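PDB 4EXR: putative lipoprotein from Clostridium difficile, which is of unknown function but carries two PepSY (peptidase propeptide and YPEB) domains, a family often linked to the control of peptidases. Local coordinates for residues L53-D58 / F62-E67; K125-I130 / N154-K159; W134-D139 / T143-R148. One frame throughout, in Å; residues are numbered along the deposited sequence.

Contact 1. Residues L53-D58 / F62-E67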
loop_
_atom_site.group_PDB
_atom_site.type_symbol
_atom_site.label_atom_id
_atom_site.label_comp_id
_atom_site.label_asym_id
_atom_site.label_seq_id
_atom_site.Cartn_x
_atom_site.Cartn_y
_atom_site.Cartn_z
ATOM N N LEU A 53 -7.805 -4.926 13.610
ATOM C CA LEU A 53 -6.991 -6.135 13.601
ATOM C C LEU A 53 -7.867 -7.247 13.059
ATOM O O LEU A 53 -9.040 -7.346 13.411
ATOM C CB LEU A 53 -6.537 -6.480 15.021
ATOM C CG LEU A 53 -5.798 -7.814 15.194
ATOM C CD1 LEU A 53 -4.490 -7.809 14.451
ATOM C CD2 LEU A 53 -5.561 -8.102 16.662
ATOM N N SER A 54 -7.322 -8.069 12.178
ATOM C CA SER A 54 -8.111 -9.181 11.652
ATOM C C SER A 54 -7.222 -10.357 11.279
ATOM O O SER A 54 -6.020 -10.211 11.116
ATOM C CB SER A 54 -8.938 -8.750 10.442
ATOM O OG SER A 54 -8.102 -8.478 9.335
ATOM N N LEU A 55 -7.845 -11.523 11.166
ATOM C CA LEU A 55 -7.179 -12.715 10.686
ATOM C C LEU A 55 -8.062 -13.304 9.601
ATOM O O LEU A 55 -9.259 -13.512 9.806
ATOM C CB LEU A 55 -6.999 -13.720 11.824
ATOM C CG LEU A 55 -6.382 -15.076 11.422
ATOM C CD1 LEU A 55 -5.006 -14.902 10.777
ATOM C CD2 LEU A 55 -6.302 -15.969 12.641
ATOM N N GLU A 56 -7.478 -13.558 8.438
ATOM C CA GLU A 56 -8.221 -14.173 7.350
ATOM C C GLU A 56 -7.302 -15.059 6.528
ATOM O O GLU A 56 -6.078 -14.979 6.638
ATOM C CB GLU A 56 -8.833 -13.103 6.450
ATOM C CG GLU A 56 -7.803 -12.303 5.683
ATOM C CD GLU A 56 -8.350 -10.979 5.181
ATOM O OE1 GLU A 56 -9.583 -10.783 5.237
ATOM O OE2 GLU A 56 -7.544 -10.132 4.738
ATOM N N ARG A 57 -7.907 -15.916 5.712
ATOM C CA ARG A 57 -7.173 -16.764 4.785
ATOM C C ARG A 57 -6.876 -15.970 3.519
ATOM O O ARG A 57 -7.737 -15.251 3.013
ATOM C CB ARG A 57 -8.009 -18.002 4.444
ATOM C CG ARG A 57 -7.324 -19.033 3.542
ATOM C CD ARG A 57 -8.183 -20.296 3.419
ATOM N NE ARG A 57 -7.531 -21.369 2.665
ATOM C CZ ARG A 57 -7.833 -21.696 1.411
ATOM N NH1 ARG A 57 -8.778 -21.032 0.757
ATOM N NH2 ARG A 57 -7.190 -22.689 0.809
ATOM N N ASP A 58 -5.650 -16.085 3.019
ATOM C CA ASP A 58 -5.298 -15.483 1.738
ATOM C C ASP A 58 -4.572 -16.537 0.916
ATOM O O ASP A 58 -3.381 -16.771 1.119
ATOM C CB ASP A 58 -4.413 -14.250 1.929
ATOM C CG ASP A 58 -4.229 -13.447 0.640
ATOM O OD1 ASP A 58 -4.284 -14.035 -0.463
ATOM O OD2 ASP A 58 -4.024 -12.218 0.733
ATOM N N PHE A 62 -2.471 -17.918 6.158
ATOM C CA PHE A 62 -3.346 -17.171 7.048
ATOM C C PHE A 62 -2.593 -15.925 7.448
ATOM O O PHE A 62 -1.387 -15.964 7.727
ATOM C CB PHE A 62 -3.782 -18.005 8.247
ATOM C CG PHE A 62 -4.600 -19.203 7.863
ATOM C CD1 PHE A 62 -3.982 -20.398 7.522
ATOM C CD2 PHE A 62 -5.982 -19.119 7.785
ATOM C CE1 PHE A 62 -4.732 -21.501 7.144
ATOM C CE2 PHE A 62 -6.740 -20.231 7.406
ATOM C CZ PHE A 62 -6.113 -21.411 7.083
ATOM N N VAL A 63 -3.306 -14.809 7.449
ATOM C CA VAL A 63 -2.660 -13.514 7.507
ATOM C C VAL A 63 -3.365 -12.609 8.511
ATOM O O VAL A 63 -4.578 -12.427 8.439
ATOM C CB VAL A 63 -2.672 -12.846 6.098
ATOM C CG1 VAL A 63 -2.083 -11.440 6.136
ATOM C CG2 VAL A 63 -1.920 -13.724 5.079
ATOM N N TYR A 64 -2.591 -12.069 9.450
ATOM C CA TYR A 64 -3.048 -10.993 10.318
ATOM C C TYR A 64 -2.888 -9.684 9.584
ATOM O O TYR A 64 -1.839 -9.431 8.986
ATOM C CB TYR A 64 -2.184 -10.902 11.578
ATOM C CG TYR A 64 -2.361 -12.027 12.571
ATOM C CD1 TYR A 64 -3.525 -12.136 13.338
ATOM C CD2 TYR A 64 -1.342 -12.955 12.779
ATOM C CE1 TYR A 64 -3.676 -13.172 14.261
ATOM C CE2 TYR A 64 -1.480 -13.982 13.698
ATOM C CZ TYR A 64 -2.638 -14.090 14.432
ATOM O OH TYR A 64 -2.750 -15.121 15.341
ATOM N N THR A 65 -3.919 -8.844 9.633
ATOM C CA THR A 65 -3.776 -7.473 9.150
ATOM C C THR A 65 -3.940 -6.587 10.370
ATOM O O THR A 65 -4.929 -6.711 11.079
ATOM C CB THR A 65 -4.835 -7.134 8.079
ATOM O OG1 THR A 65 -4.696 -8.043 6.980
ATOM C CG2 THR A 65 -4.687 -5.675 7.564
ATOM N N VAL A 66 -2.943 -5.740 10.633
ATOM C CA VAL A 66 -2.973 -4.835 11.775
ATOM C C VAL A 66 -2.922 -3.424 11.210
ATOM O O VAL A 66 -2.035 -3.103 10.417
ATOM C CB VAL A 66 -1.756 -5.027 12.699
ATOM C CG1 VAL A 66 -1.956 -4.243 14.009
ATOM C CG2 VAL A 66 -1.514 -6.511 12.987
ATOM N N GLU A 67 -3.878 -2.588 11.605
ATOM C CA GLU A 67 -3.916 -1.215 11.103
ATOM C C GLU A 67 -3.933 -0.256 12.268
ATOM O O GLU A 67 -4.588 -0.507 13.273
ATOM C CB GLU A 67 -5.139 -1.001 10.219
ATOM C CG GLU A 67 -5.169 -1.992 9.035
ATOM C CD GLU A 67 -6.468 -1.966 8.238
ATOM O OE1 GLU A 67 -6.643 -1.062 7.391
ATOM O OE2 GLU A 67 -7.305 -2.870 8.453
HETATM O O HOH W 1 -7.642 -5.270 9.928
HETATM O O HOH W 2 -6.030 -10.240 7.557
#

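Contact 2. Residues K125-I130 / N154-K159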
loop_
_atom_site.group_PDB
_atom_site.type_symbol
_atom_site.label_atom_id
_atom_site.label_comp_id
_atom_site.label_asym_id
_atom_site.label_seq_id
_atom_site.Cartn_x
_atom_site.Cartn_y
_atom_site.Cartn_z
ATOM N N LYS A 125 -21.884 -20.797 19.163
ATOM C CA LYS A 125 -23.027 -21.236 19.956
ATOM C C LYS A 125 -24.254 -20.396 19.640
ATOM O O LYS A 125 -25.382 -20.792 19.929
ATOM C CB LYS A 125 -22.715 -21.164 21.454
ATOM C CG LYS A 125 -21.557 -22.044 21.886
ATOM C CD LYS A 125 -21.875 -22.788 23.169
ATOM C CE LYS A 125 -22.098 -21.850 24.332
ATOM N NZ LYS A 125 -22.530 -22.612 25.540
ATOM N N GLU A 126 -24.029 -19.226 19.057
ATOM C CA GLU A 126 -25.121 -18.351 18.646
ATOM C C GLU A 126 -25.580 -18.714 17.235
ATOM O O GLU A 126 -26.751 -18.548 16.878
ATOM C CB GLU A 126 -24.676 -16.887 18.685
ATOM C CG GLU A 126 -25.789 -15.899 18.412
ATOM C CD GLU A 126 -26.834 -15.881 19.519
ATOM O OE1 GLU A 126 -26.489 -16.233 20.673
ATOM O OE2 GLU A 126 -27.997 -15.515 19.235
ATOM N N GLN A 127 -24.641 -19.214 16.441
ATOM C CA GLN A 127 -24.878 -19.467 15.030
ATOM C C GLN A 127 -23.870 -20.489 14.542
ATOM O O GLN A 127 -22.703 -20.153 14.330
ATOM C CB GLN A 127 -24.719 -18.166 14.238
ATOM C CG GLN A 127 -24.820 -18.334 12.729
ATOM C CD GLN A 127 -26.139 -18.955 12.302
ATOM O OE1 GLN A 127 -27.210 -18.399 12.552
ATOM N NE2 GLN A 127 -26.067 -20.124 11.665
ATOM N N ASN A 128 -24.299 -21.742 14.382
ATOM C CA ASN A 128 -23.365 -22.763 13.915
ATOM C C ASN A 128 -22.918 -22.512 12.476
ATOM O O ASN A 128 -23.492 -21.688 11.760
ATOM C CB ASN A 128 -23.928 -24.182 14.073
ATOM C CG ASN A 128 -22.832 -25.242 14.101
ATOM O OD1 ASN A 128 -21.672 -24.944 14.396
ATOM N ND2 ASN A 128 -23.192 -26.480 13.792
ATOM N N GLY A 129 -21.861 -23.202 12.074
ATOM C CA GLY A 129 -21.318 -23.047 10.743
ATOM C C GLY A 129 -19.814 -23.104 10.797
ATOM O O GLY A 129 -19.246 -23.678 11.724
ATOM N N ILE A 130 -19.176 -22.494 9.803
ATOM C CA ILE A 130 -17.727 -22.465 9.686
ATOM C C ILE A 130 -17.208 -21.029 9.815
ATOM O O ILE A 130 -17.671 -20.135 9.104
ATOM C CB ILE A 130 -17.287 -23.005 8.314
ATOM C CG1 ILE A 130 -17.811 -24.430 8.095
ATOM C CG2 ILE A 130 -15.778 -22.948 8.174
ATOM C CD1 ILE A 130 -17.373 -25.418 9.153
ATOM N N ASN A 154 -25.709 -18.845 3.370
ATOM C CA ASN A 154 -25.641 -17.542 4.032
ATOM C C ASN A 154 -24.372 -17.243 4.835
ATOM O O ASN A 154 -23.746 -18.146 5.398
ATOM C CB ASN A 154 -26.868 -17.361 4.927
ATOM C CG ASN A 154 -28.168 -17.519 4.166
ATOM O OD1 ASN A 154 -28.404 -16.838 3.168
ATOM N ND2 ASN A 154 -29.016 -18.434 4.627
ATOM N N GLU A 155 -24.016 -15.959 4.883
ATOM C CA GLU A 155 -22.891 -15.472 5.676
ATOM C C GLU A 155 -23.407 -14.642 6.849
ATOM O O GLU A 155 -24.307 -13.817 6.685
ATOM C CB GLU A 155 -21.955 -14.624 4.813
ATOM N N TYR A 156 -22.840 -14.869 8.030
ATOM C CA TYR A 156 -23.286 -14.198 9.244
ATOM C C TYR A 156 -22.112 -13.507 9.908
ATOM O O TYR A 156 -21.018 -14.070 9.995
ATOM C CB TYR A 156 -23.900 -15.203 10.232
ATOM C CG TYR A 156 -25.147 -15.893 9.726
ATOM C CD1 TYR A 156 -25.065 -17.084 9.017
ATOM C CD2 TYR A 156 -26.409 -15.356 9.961
ATOM C CE1 TYR A 156 -26.201 -17.718 8.548
ATOM C CE2 TYR A 156 -27.554 -15.985 9.495
ATOM C CZ TYR A 156 -27.442 -17.168 8.788
ATOM O OH TYR A 156 -28.572 -17.802 8.317
ATOM N N ASP A 157 -22.338 -12.277 10.359
ATOM C CA ASP A 157 -21.379 -11.585 11.203
ATOM C C ASP A 157 -21.933 -11.550 12.622
ATOM O O ASP A 157 -23.047 -11.067 12.858
ATOM C CB ASP A 157 -21.117 -10.167 10.689
ATOM C CG ASP A 157 -20.255 -10.147 9.430
ATOM O OD1 ASP A 157 -19.379 -11.026 9.283
ATOM O OD2 ASP A 157 -20.449 -9.243 8.590
ATOM N N ILE A 158 -21.169 -12.098 13.557
ATOM C CA ILE A 158 -21.561 -12.119 14.953
ATOM C C ILE A 158 -20.613 -11.198 15.706
ATOM O O ILE A 158 -19.397 -11.384 15.649
ATOM C CB ILE A 158 -21.411 -13.532 15.566
ATOM C CG1 ILE A 158 -22.003 -14.610 14.649
ATOM C CG2 ILE A 158 -22.019 -13.572 16.979
ATOM C CD1 ILE A 158 -23.501 -14.558 14.518
ATOM N N LYS A 159 -21.157 -10.216 16.414
ATOM C CA LYS A 159 -20.327 -9.327 17.214
ATOM C C LYS A 159 -20.378 -9.737 18.676
ATOM O O LYS A 159 -21.461 -9.886 19.252
ATOM C CB LYS A 159 -20.750 -7.870 17.013
ATOM C CG LYS A 159 -20.635 -7.449 15.554
ATOM C CD LYS A 159 -21.004 -5.998 15.310
ATOM C CE LYS A 159 -20.752 -5.645 13.845
ATOM N NZ LYS A 159 -21.161 -4.257 13.516
#

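Contact 3. Residues W134-D139 / T143-R148. With NA (sodium ion), chain B.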
loop_
_atom_site.group_PDB
_atom_site.type_symbol
_atom_site.label_atom_id
_atom_site.label_comp_id
_atom_site.label_asym_id
_atom_site.label_seq_id
_atom_site.Cartn_x
_atom_site.Cartn_y
_atom_site.Cartn_z
ATOM N N TRP A 134 -12.051 -13.430 11.496
ATOM C CA TRP A 134 -12.417 -12.666 12.677
ATOM C C TRP A 134 -11.698 -11.331 12.625
ATOM O O TRP A 134 -10.647 -11.200 11.999
ATOM C CB TRP A 134 -12.173 -13.409 13.999
ATOM C CG TRP A 134 -10.746 -13.719 14.365
ATOM C CD1 TRP A 134 -10.128 -14.951 14.300
ATOM C CD2 TRP A 134 -9.766 -12.808 14.890
ATOM N NE1 TRP A 134 -8.835 -14.845 14.747
ATOM C CE2 TRP A 134 -8.586 -13.550 15.110
ATOM C CE3 TRP A 134 -9.774 -11.438 15.194
ATOM C CZ2 TRP A 134 -7.429 -12.966 15.606
ATOM C CZ3 TRP A 134 -8.622 -10.868 15.695
ATOM C CH2 TRP A 134 -7.465 -11.628 15.892
ATOM N N SER A 135 -12.305 -10.334 13.251
ATOM C CA SER A 135 -11.665 -9.043 13.395
ATOM C C SER A 135 -12.013 -8.443 14.751
ATOM O O SER A 135 -12.914 -8.915 15.449
ATOM C CB SER A 135 -12.038 -8.105 12.244
ATOM O OG SER A 135 -13.436 -7.991 12.084
ATOM N N LEU A 136 -11.254 -7.430 15.131
ATOM C CA LEU A 136 -11.543 -6.649 16.309
ATOM C C LEU A 136 -11.813 -5.251 15.793
ATOM O O LEU A 136 -11.069 -4.744 14.956
ATOM C CB LEU A 136 -10.345 -6.651 17.250
ATOM C CG LEU A 136 -10.268 -7.898 18.126
ATOM C CD1 LEU A 136 -8.839 -8.127 18.594
ATOM C CD2 LEU A 136 -11.225 -7.745 19.313
ATOM N N ASP A 137 -12.886 -4.643 16.286
ATOM C CA ASP A 137 -13.313 -3.327 15.833
ATOM C C ASP A 137 -13.954 -2.615 17.021
ATOM O O ASP A 137 -14.228 -3.239 18.051
ATOM C CB ASP A 137 -14.315 -3.474 14.687
ATOM C CG ASP A 137 -14.476 -2.188 13.858
ATOM O OD1 ASP A 137 -13.718 -1.208 14.067
ATOM O OD2 ASP A 137 -15.362 -2.165 12.979
ATOM N N LYS A 138 -14.178 -1.312 16.890
ATOM C CA LYS A 138 -14.818 -0.563 17.955
ATOM C C LYS A 138 -15.885 0.357 17.390
ATOM O O LYS A 138 -15.660 1.051 16.400
ATOM C CB LYS A 138 -13.795 0.265 18.737
ATOM C CG LYS A 138 -14.434 1.136 19.838
ATOM C CD LYS A 138 -13.428 2.055 20.521
ATOM C CE LYS A 138 -13.144 3.287 19.671
ATOM N NZ LYS A 138 -12.114 4.167 20.305
ATOM N N ASP A 139 -17.053 0.340 18.017
ATOM C CA ASP A 139 -18.080 1.343 17.747
ATOM C C ASP A 139 -18.787 1.641 19.063
ATOM O O ASP A 139 -18.908 0.748 19.910
ATOM C CB ASP A 139 -19.066 0.833 16.695
ATOM C CG ASP A 139 -20.017 1.922 16.205
ATOM O OD1 ASP A 139 -19.692 3.120 16.370
ATOM O OD2 ASP A 139 -21.087 1.580 15.652
ATOM N N THR A 143 -15.351 -2.242 22.193
ATOM C CA THR A 143 -14.470 -3.032 21.332
ATOM C C THR A 143 -15.009 -4.452 21.295
ATOM O O THR A 143 -15.193 -5.095 22.332
ATOM C CB THR A 143 -13.007 -3.004 21.827
ATOM O OG1 THR A 143 -12.530 -1.655 21.783
ATOM C CG2 THR A 143 -12.100 -3.898 20.954
ATOM N N PHE A 144 -15.286 -4.935 20.092
ATOM C CA PHE A 144 -15.883 -6.245 19.947
ATOM C C PHE A 144 -15.112 -7.095 18.942
ATOM O O PHE A 144 -14.447 -6.572 18.042
ATOM C CB PHE A 144 -17.352 -6.111 19.517
ATOM C CG PHE A 144 -17.546 -5.256 18.293
ATOM C CD1 PHE A 144 -17.435 -5.802 17.024
ATOM C CD2 PHE A 144 -17.831 -3.903 18.413
ATOM C CE1 PHE A 144 -17.591 -5.010 15.898
ATOM C CE2 PHE A 144 -17.995 -3.112 17.293
ATOM C CZ PHE A 144 -17.882 -3.667 16.032
ATOM N N TYR A 145 -15.198 -8.412 19.113
ATOM C CA TYR A 145 -14.799 -9.320 18.053
ATOM C C TYR A 145 -15.960 -9.395 17.074
ATOM O O TYR A 145 -17.121 -9.441 17.477
ATOM C CB TYR A 145 -14.530 -10.721 18.601
ATOM C CG TYR A 145 -13.169 -10.916 19.242
ATOM C CD1 TYR A 145 -12.046 -11.190 18.466
ATOM C CD2 TYR A 145 -13.018 -10.866 20.624
ATOM C CE1 TYR A 145 -10.804 -11.383 19.048
ATOM C CE2 TYR A 145 -11.777 -11.073 21.220
ATOM C CZ TYR A 145 -10.682 -11.331 20.423
ATOM O OH TYR A 145 -9.452 -11.519 21.010
ATOM N N LYS A 146 -15.652 -9.392 15.787
ATOM C CA LYS A 146 -16.661 -9.614 14.768
ATOM C C LYS A 146 -16.283 -10.926 14.092
ATOM O O LYS A 146 -15.251 -11.008 13.431
ATOM C CB LYS A 146 -16.632 -8.481 13.757
ATOM C CG LYS A 146 -17.641 -8.603 12.618
ATOM C CD LYS A 146 -17.378 -7.489 11.620
ATOM C CE LYS A 146 -18.464 -7.372 10.579
ATOM N NZ LYS A 146 -18.211 -6.201 9.686
ATOM N N ILE A 147 -17.096 -11.957 14.296
ATOM C CA ILE A 147 -16.799 -13.290 13.777
ATOM C C ILE A 147 -17.631 -13.566 12.532
ATOM O O ILE A 147 -18.859 -13.466 12.561
ATOM C CB ILE A 147 -17.082 -14.389 14.838
ATOM C CG1 ILE A 147 -16.446 -14.019 16.191
ATOM C CG2 ILE A 147 -16.637 -15.766 14.327
ATOM C CD1 ILE A 147 -14.945 -13.840 16.152
ATOM N N ARG A 148 -16.961 -13.906 11.436
ATOM C CA ARG A 148 -17.652 -14.227 10.195
ATOM C C ARG A 148 -17.865 -15.745 10.102
ATOM O O ARG A 148 -16.907 -16.513 10.148
ATOM C CB ARG A 148 -16.854 -13.721 8.989
ATOM C CG ARG A 148 -17.279 -14.330 7.661
ATOM C CD ARG A 148 -18.679 -13.893 7.275
ATOM N NE ARG A 148 -18.755 -12.446 7.085
ATOM C CZ ARG A 148 -18.954 -11.848 5.914
ATOM N NH1 ARG A 148 -19.115 -12.570 4.809
ATOM N NH2 ARG A 148 -19.005 -10.522 5.852
HETATM NA NA NA B . -11.756 -0.027 13.617
HETATM O O HOH W 3 -14.733 -10.315 10.856
HETATM O O HOH W 4 -11.143 1.636 12.049
HETATM O O HOH W 5 -12.207 1.270 15.519
#

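Contact 1. Residues L53-D58 / F62-E67
The carbonyl oxygen of Val63 is gripped from two directions: the backbone N of Glu56 donates to Val63 O at 3.1 Å, and a bound water donates to the same oxygen at 2.8 Å. That water also donates to Ser54 OG and is hydrogen-bonded to Thr65 OG1, so it ties neighbouring side chains of both strands together. A second water accepts from the same Ser54 OG while it donates to Thr65 O and to Glu67 OE2. Strands 53-58 and 62-67 are the arms of an antiparallel beta hairpin, in which Ser54 with Thr65 and Glu56 with Val63 form the hydrogen-bonded pairs; the bond from Val63 N to Glu56 O measures 2.9 Å. The opposite face is largely apolar, with Leu53, Leu55, Phe62, Tyr64 and Val66 and with Arg57 at its outer end, and packs partly on helix 34-44. There Leu55, its CG anti to the backbone N (chi1 176°), lays CD1 over one face of the Tyr64 ring in a CH-pi contact, 4.1 Å from the ring centroid and displaced toward the rim. Leu53 and Val66 run side by side, with CD1 of Leu53 3.6 Å from CG2 of Val66. Tyr64 OH reaches beyond the hairpin to Val32 O. The hairpin is thus two-sided: ordered water supplements the backbone ladder on the Ser54 and Thr65 face, while the other relies on close hydrocarbon and ring contacts.

Contact 2. Residues K125-I130 / N154-K159
One face of the Tyr156 ring is overlaid by the carboxamide of Gln127, the two planes only 2° apart, in an amide-on-ring stack. OE1 sits over the centre of the ring, 3.8 Å above its plane, while NE2 lies nearest CE1, at 3.9 Å. The contact is a helix-to-sheet junction within the second PepSY domain: residues 125-130 lead out of helix 116-126 toward the next strand, and residues 154-159 belong to strand 154-161 of the antiparallel sheet. Gln127 reaches the ring by a bend at chi2 (58°), which turns the amide back over the tyrosine and leaves CG above the same face in a CH-pi contact, 4.2 Å from the centroid of the Tyr156 ring. The rotation of the amide is also held by its own loop: NE2 donates to Asn128 O at 3.0 Å, with the acceptor close to the amide plane and the donor on a carbonyl lone pair. The glutamine thereby uses its flat surface for the strand and an N-H for the turn. Farther along the strand, Ile158 also touches Val170 of strand 167-172, and its CD1 methyl extends the junction to the base of the glutamine, meeting Gln127 CB at 3.8 Å.

Contact 3. Residues W134-D139 / T143-R148
A sodium site lies at one side of this antiparallel beta hairpin, where Asp137 OD1 of strand 134-139 binds the ion at 2.3 Å. Two waters bind it too, and Val51 O and Asp52 OD1 come from the neighbouring strand 49-58. Across the hairpin, Asp137 and Phe144 form a hydrogen-bonded pair, with Phe144 N donating to Asp137 O at 2.9 Å. The Phe144 ring folds back over that bond because its CG stands between the backbone N and the carbonyl carbon (chi1 53°); Asp137 O consequently faces the ring, 3.7 Å above its plane and toward the rim, and Asp137 CB also packs against the ring. The other face includes Trp134, Leu136 and Tyr145. Leu136 CD2 stands almost squarely over the Tyr145 ring, 3.5 Å from its centroid, while an edge of Tyr145 is directed at the face of the Trp134 six-membered ring in an offset edge-to-face pair with planes at 72°. Tyr145 OH continues to Met114 O. The same strand pair therefore offers a carboxylate oxygen to the cation on one face and a tightly fitted aromatic and aliphatic cluster on the other, and the negative charge of Asp137 is probably stabilised by the sodium ion.

How the contacts relate
Contact 1 comes first along the chain, in the first PepSY domain; contact 3 is nested within the loop closed by contact 2, both in the second. All reach one antiparallel sheet. The hairpins of contacts 1 and 3, with centres 12 Å apart, meet where strands 49-58 and 130-139 lie side by side, joined by backbone bonds such as Leu136 N to Leu53 O (2.8 Å). Contact 3 adjoins contact 2 through strands 142-151 and 154-161, reinforced by the Arg148-Asp157 salt bridge. Contacts 1 and 2 remain about 9 Å apart at their nearest atoms. The two domains thus share a continuous sheet, whose central seam the sodium ion also bridges.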